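Local coordinates for putative dihydrodipicolinate synthase family protein (Coccidioides immitis, PDB 3QFE), which is of unknown function but belongs to the dihydrodipicolinate synthase family of TIM-barrel proteins, at residues P12-P17 with K231-Y236; T72-V77 with G106-L111. One frame throughout, in Å; residues are numbered along the deposited sequence.

Contact 1: residues P12-P17 with K231-Y236; sequences PGIWCP and KIYELY
Tyr233 reaches from helix 226-237 to the start of strand 13-17 and carries the whole helix side of this contact. Its CB points at the strand and meets Ile14 first, with CB 3.3 Å from Ile14 CG1 and CD1 of the same isoleucine a little farther off. With CG of the tyrosine anti to its backbone N (chi1 -171°), the ring leaves the helix and runs past Ile14, the two side chains lying alongside each other and pointing opposite ways. Ring atom CG still lies 3.7 Å from Ile14 CG1, and CD1 of the ring packs against the isoleucine's CD1. Farther out, CE1, CE2 and CZ come over Gly13, whose CA approaches CZ to 3.5 Å. That CA stands over one face of the ring, displaced toward its rim, in a CH-pi contact 3.9 Å from the ring centroid and 27° off the normal. In the backbone conformation of Gly13 a side chain would collide with the preceding carbonyl oxygen. At the tip, Tyr233 OH passes beside the glycine backbone and ends near Pro12, with OH 4.0 Å from Pro12 CB. The contact is mainly van der Waals, a tyrosine ring from the helix laid against the start of the first barrel strand. Strand 13-17 runs parallel between strands 48-51 and 216-218; Gly13 and Trp15 share backbone bonds with Cys217, and Ile14 with Thr47. Ile14 also touches Leu206 of helix 206-211, while on helix 226-237 Ile232 and Leu235 pack on helix 241-254. Tyr233 thus joins the helix after strand 216-218 to strand 13-17; these first and eighth strands pair to close the TIM barrel.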
loop_
_atom_site.group_PDB
_atom_site.type_symbol
_atom_site.label_atom_id
_atom_site.label_comp_id
_atom_site.label_asym_id
_atom_site.label_seq_id
_atom_site.Cartn_x
_atom_site.Cartn_y
_atom_site.Cartn_z
ATOM N N PRO A 12 -11.044 -1.378 7.528
ATOM C CA PRO A 12 -11.212 -0.101 6.884
ATOM C C PRO A 12 -10.327 0.949 7.528
ATOM O O PRO A 12 -10.128 0.931 8.737
ATOM C CB PRO A 12 -12.685 0.202 7.158
ATOM C CG PRO A 12 -13.333 -1.168 7.011
ATOM C CD PRO A 12 -12.299 -2.159 7.520
ATOM N N GLY A 13 -9.791 1.850 6.722
ATOM C CA GLY A 13 -8.917 2.892 7.230
ATOM C C GLY A 13 -7.906 3.272 6.180
ATOM O O GLY A 13 -8.118 2.985 5.000
ATOM N N ILE A 14 -6.813 3.899 6.614
ATOM C CA ILE A 14 -5.764 4.383 5.740
ATOM C C ILE A 14 -4.533 3.525 5.908
ATOM O O ILE A 14 -3.985 3.415 7.018
ATOM C CB ILE A 14 -5.375 5.836 6.064
ATOM C CG1 ILE A 14 -6.549 6.769 5.840
ATOM C CG2 ILE A 14 -4.255 6.311 5.146
ATOM C CD1 ILE A 14 -6.999 6.847 4.357
ATOM N N TRP A 15 -4.092 2.940 4.797
ATOM C CA TRP A 15 -2.945 2.060 4.768
ATOM C C TRP A 15 -1.845 2.686 3.930
ATOM O O TRP A 15 -2.133 3.348 2.937
ATOM C CB TRP A 15 -3.329 0.718 4.145
ATOM C CG TRP A 15 -4.306 -0.056 4.973
ATOM C CD1 TRP A 15 -5.610 0.282 5.257
ATOM C CD2 TRP A 15 -4.067 -1.313 5.620
ATOM N NE1 TRP A 15 -6.179 -0.681 6.052
ATOM C CE2 TRP A 15 -5.263 -1.675 6.279
ATOM C CE3 TRP A 15 -2.967 -2.179 5.682
ATOM C CZ2 TRP A 15 -5.378 -2.847 7.016
ATOM C CZ3 TRP A 15 -3.082 -3.342 6.411
ATOM C CH2 TRP A 15 -4.284 -3.666 7.069
ATOM N N CYS A 16 -0.591 2.476 4.327
ATOM C CA CYS A 16 0.542 2.976 3.552
ATOM C C CYS A 16 1.384 1.850 2.930
ATOM O O CYS A 16 1.839 0.955 3.653
ATOM C CB CYS A 16 1.455 3.879 4.385
ATOM S SG CYS A 16 2.948 4.366 3.449
ATOM N N PRO A 17 1.606 1.913 1.597
ATOM C CA PRO A 17 2.525 0.991 0.939
ATOM C C PRO A 17 3.955 1.568 1.003
ATOM O O PRO A 17 4.336 2.431 0.178
ATOM C CB PRO A 17 1.987 0.927 -0.494
ATOM C CG PRO A 17 1.401 2.308 -0.722
ATOM C CD PRO A 17 0.964 2.829 0.635
ATOM N N LYS A 231 -5.400 12.356 9.022
ATOM C CA LYS A 231 -6.338 13.387 9.464
ATOM C C LYS A 231 -7.522 13.462 8.503
ATOM O O LYS A 231 -8.660 13.557 8.943
ATOM C CB LYS A 231 -5.679 14.767 9.652
ATOM N N ILE A 232 -7.259 13.380 7.200
ATOM C CA ILE A 232 -8.340 13.438 6.220
ATOM C C ILE A 232 -9.363 12.344 6.503
ATOM O O ILE A 232 -10.551 12.627 6.653
ATOM C CB ILE A 232 -7.827 13.365 4.776
ATOM C CG1 ILE A 232 -7.035 14.626 4.449
ATOM C CG2 ILE A 232 -8.989 13.228 3.803
ATOM C CD1 ILE A 232 -6.212 14.527 3.187
ATOM N N TYR A 233 -8.893 11.105 6.600
ATOM C CA TYR A 233 -9.763 9.996 6.976
ATOM C C TYR A 233 -10.508 10.275 8.286
ATOM O O TYR A 233 -11.731 10.128 8.338
ATOM C CB TYR A 233 -8.979 8.686 7.077
ATOM C CG TYR A 233 -9.857 7.457 7.247
ATOM C CD1 TYR A 233 -10.418 6.806 6.134
ATOM C CD2 TYR A 233 -10.128 6.942 8.520
ATOM C CE1 TYR A 233 -11.228 5.675 6.293
ATOM C CE2 TYR A 233 -10.937 5.821 8.694
ATOM C CZ TYR A 233 -11.489 5.195 7.581
ATOM O OH TYR A 233 -12.291 4.086 7.766
ATOM N N GLU A 234 -9.776 10.695 9.324
ATOM C CA GLU A 234 -10.366 10.900 10.654
ATOM C C GLU A 234 -11.484 11.935 10.623
ATOM O O GLU A 234 -12.491 11.778 11.315
ATOM C CB GLU A 234 -9.309 11.288 11.702
ATOM N N LEU A 235 -11.328 12.987 9.825
ATOM C CA LEU A 235 -12.360 14.006 9.765
ATOM C C LEU A 235 -13.626 13.453 9.122
ATOM O O LEU A 235 -14.717 13.707 9.626
ATOM C CB LEU A 235 -11.874 15.266 9.050
ATOM C CG LEU A 235 -10.751 16.035 9.734
ATOM C CD1 LEU A 235 -10.100 16.976 8.747
ATOM C CD2 LEU A 235 -11.254 16.789 10.988
ATOM N N TYR A 236 -13.478 12.684 8.043
ATOM C CA TYR A 236 -14.628 12.045 7.387
ATOM C C TYR A 236 -15.419 11.141 8.355
ATOM O O TYR A 236 -16.651 11.251 8.449
ATOM C CB TYR A 236 -14.214 11.251 6.135
ATOM C CG TYR A 236 -14.005 12.077 4.866
ATOM C CD1 TYR A 236 -15.095 12.555 4.119
ATOM C CD2 TYR A 236 -12.716 12.348 4.389
ATOM C CE1 TYR A 236 -14.889 13.309 2.940
ATOM C CE2 TYR A 236 -12.505 13.090 3.219
ATOM C CZ TYR A 236 -13.585 13.566 2.504
ATOM O OH TYR A 236 -13.354 14.303 1.359
#

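Contact 2: residues T72-V77 with G106-L111; sequences TARKAV and GANYVL
Gly106, met by the guanidinium of Arg74, ends helix 92-105 in a Schellman motif, its positive phi suiting a residue without a side chain. Its carbonyl O is gripped side-on by two nitrogens of the arginine, NE at 2.9 Å and NH2 at 2.8 Å, with the oxygen lying in the guanidinium plane. NH2 arrives almost head-on to the carbonyl (C=O...N 160°), whereas NE is tilted away from the carbonyl plane. The chain of Arg74 first extends away from its helix and then bends at both chi2 and chi3, which brings the edge of the guanidinium to the Gly106 carbonyl. Ala107 turns its methyl away from Arg74, toward Ala85 of strand 83-86. At Asn108 the chain comes back to the arginine: OD1 accepts from the same Arg74 NH2 at 2.8 Å. This donor stands above the amide's carbonyl plane, and the guanidinium and amide planes are 68° apart, so the two groups meet steeply. NH2 is thus shared between a main-chain and a side-chain oxygen, and OD1 also accepts from Ile83 N. The other end of the guanidinium is held as well, NH1 bonding to the carbonyl oxygens of Gly78 and Phe81, a span of bonds that should fix its rotation. From Tyr109 to Leu111 the chain enters strand 109-112, between strands 83-86 and 142-146, with backbone bonds to Ile83 and Ala85 on one side and to Pro141 and Val143 on the other. Arg74 therefore ties helix 63-77, which packs on helix 31-42, to the turn linking helix 92-105 with the next barrel strand.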
loop_
_atom_site.group_PDB
_atom_site.type_symbol
_atom_site.label_atom_id
_atom_site.label_comp_id
_atom_site.label_asym_id
_atom_site.label_seq_id
_atom_site.Cartn_x
_atom_site.Cartn_y
_atom_site.Cartn_z
ATOM N N THR A 72 11.125 -7.290 9.342
ATOM C CA THR A 72 11.533 -5.980 9.829
ATOM C C THR A 72 10.279 -5.119 10.089
ATOM O O THR A 72 10.189 -4.465 11.141
ATOM C CB THR A 72 12.548 -5.318 8.853
ATOM O OG1 THR A 72 13.744 -6.106 8.833
ATOM C CG2 THR A 72 12.891 -3.883 9.263
ATOM N N ALA A 73 9.302 -5.163 9.173
ATOM C CA ALA A 73 8.035 -4.494 9.399
ATOM C C ALA A 73 7.414 -4.951 10.710
ATOM O O ALA A 73 7.134 -4.108 11.578
ATOM C CB ALA A 73 7.065 -4.679 8.223
ATOM N N ARG A 74 7.251 -6.267 10.900
ATOM C CA ARG A 74 6.620 -6.780 12.133
ATOM C C ARG A 74 7.333 -6.294 13.406
ATOM O O ARG A 74 6.688 -5.911 14.372
ATOM C CB ARG A 74 6.521 -8.312 12.111
ATOM C CG ARG A 74 6.007 -8.966 13.414
ATOM C CD ARG A 74 4.607 -8.444 13.745
ATOM N NE ARG A 74 3.629 -8.769 12.696
ATOM C CZ ARG A 74 2.490 -8.101 12.489
ATOM N NH1 ARG A 74 2.171 -7.042 13.241
ATOM N NH2 ARG A 74 1.664 -8.481 11.502
ATOM N N LYS A 75 8.663 -6.316 13.400
ATOM C CA LYS A 75 9.448 -5.846 14.539
ATOM C C LYS A 75 9.223 -4.333 14.774
ATOM O O LYS A 75 9.122 -3.884 15.913
ATOM C CB LYS A 75 10.930 -6.167 14.326
ATOM C CG LYS A 75 11.847 -5.724 15.447
ATOM C CD LYS A 75 13.330 -6.125 15.192
ATOM C CE LYS A 75 14.293 -5.353 16.141
ATOM N NZ LYS A 75 15.742 -5.432 15.736
ATOM N N ALA A 76 9.112 -3.560 13.700
ATOM C CA ALA A 76 8.937 -2.106 13.819
ATOM C C ALA A 76 7.602 -1.706 14.420
ATOM O O ALA A 76 7.533 -0.683 15.093
ATOM C CB ALA A 76 9.075 -1.438 12.447
ATOM N N VAL A 77 6.543 -2.484 14.149
ATOM C CA VAL A 77 5.170 -2.070 14.487
ATOM C C VAL A 77 4.562 -2.829 15.695
ATOM O O VAL A 77 3.572 -2.379 16.289
ATOM C CB VAL A 77 4.219 -2.107 13.248
ATOM C CG1 VAL A 77 4.893 -1.477 12.019
ATOM C CG2 VAL A 77 3.760 -3.552 12.908
ATOM N N GLY A 106 5.690 -13.032 9.692
ATOM C CA GLY A 106 4.749 -12.328 10.547
ATOM C C GLY A 106 3.647 -11.492 9.908
ATOM O O GLY A 106 2.982 -10.747 10.618
ATOM N N ALA A 107 3.430 -11.578 8.594
ATOM C CA ALA A 107 2.323 -10.840 7.947
ATOM C C ALA A 107 0.929 -11.322 8.416
ATOM O O ALA A 107 0.806 -12.457 8.898
ATOM C CB ALA A 107 2.441 -10.925 6.443
ATOM N N ASN A 108 -0.105 -10.464 8.328
ATOM C CA ASN A 108 -1.484 -10.870 8.688
ATOM C C ASN A 108 -2.298 -11.230 7.445
ATOM O O ASN A 108 -3.215 -12.074 7.500
ATOM C CB ASN A 108 -2.243 -9.770 9.447
ATOM C CG ASN A 108 -1.484 -9.239 10.645
ATOM O OD1 ASN A 108 -0.956 -8.124 10.618
ATOM N ND2 ASN A 108 -1.422 -10.021 11.696
ATOM N N TYR A 109 -1.962 -10.572 6.333
ATOM C CA TYR A 109 -2.665 -10.750 5.082
ATOM C C TYR A 109 -1.674 -10.763 3.925
ATOM O O TYR A 109 -0.576 -10.172 4.008
ATOM C CB TYR A 109 -3.641 -9.589 4.858
ATOM C CG TYR A 109 -4.418 -9.119 6.076
ATOM C CD1 TYR A 109 -5.489 -9.852 6.588
ATOM C CD2 TYR A 109 -4.106 -7.932 6.681
ATOM C CE1 TYR A 109 -6.207 -9.407 7.680
ATOM C CE2 TYR A 109 -4.820 -7.469 7.781
ATOM C CZ TYR A 109 -5.864 -8.200 8.270
ATOM O OH TYR A 109 -6.540 -7.711 9.365
ATOM N N VAL A 110 -2.074 -11.379 2.820
ATOM C CA VAL A 110 -1.262 -11.308 1.624
ATOM C C VAL A 110 -2.044 -10.657 0.514
ATOM O O VAL A 110 -3.241 -10.897 0.360
ATOM C CB VAL A 110 -0.678 -12.680 1.176
ATOM C CG1 VAL A 110 0.251 -13.174 2.215
ATOM C CG2 VAL A 110 -1.770 -13.712 0.928
ATOM N N LEU A 111 -1.342 -9.825 -0.247
ATOM C CA LEU A 111 -1.920 -9.071 -1.335
ATOM C C LEU A 111 -1.446 -9.643 -2.677
ATOM O O LEU A 111 -0.254 -9.635 -2.980
ATOM C CB LEU A 111 -1.513 -7.621 -1.149
ATOM C CG LEU A 111 -1.951 -6.542 -2.121
ATOM C CD1 LEU A 111 -3.449 -6.297 -2.099
ATOM C CD2 LEU A 111 -1.171 -5.271 -1.722
#

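From the N terminus the chain enters the barrel on strand 13-17, runs through helix 31-42 and strand 48-51, and reaches helix 63-77. Contact 2 closes a short loop there: strand 83-86 and helix 92-105 lie between its segments, one strand-helix unit. The chain then continues through the remaining barrel strands to helix 226-237, where contact 1 closes a far longer loop that encloses contact 2 entirely. Contact 2 is local, tying helix 63-77 to the turn before strand 109-112, whereas contact 1 joins the first strand to the helix after the eighth, where the chain comes round to its start. Their centres lie about 19 Å apart, yet they touch through Trp15 CH2 and Tyr109 CE2, 3.9 Å apart.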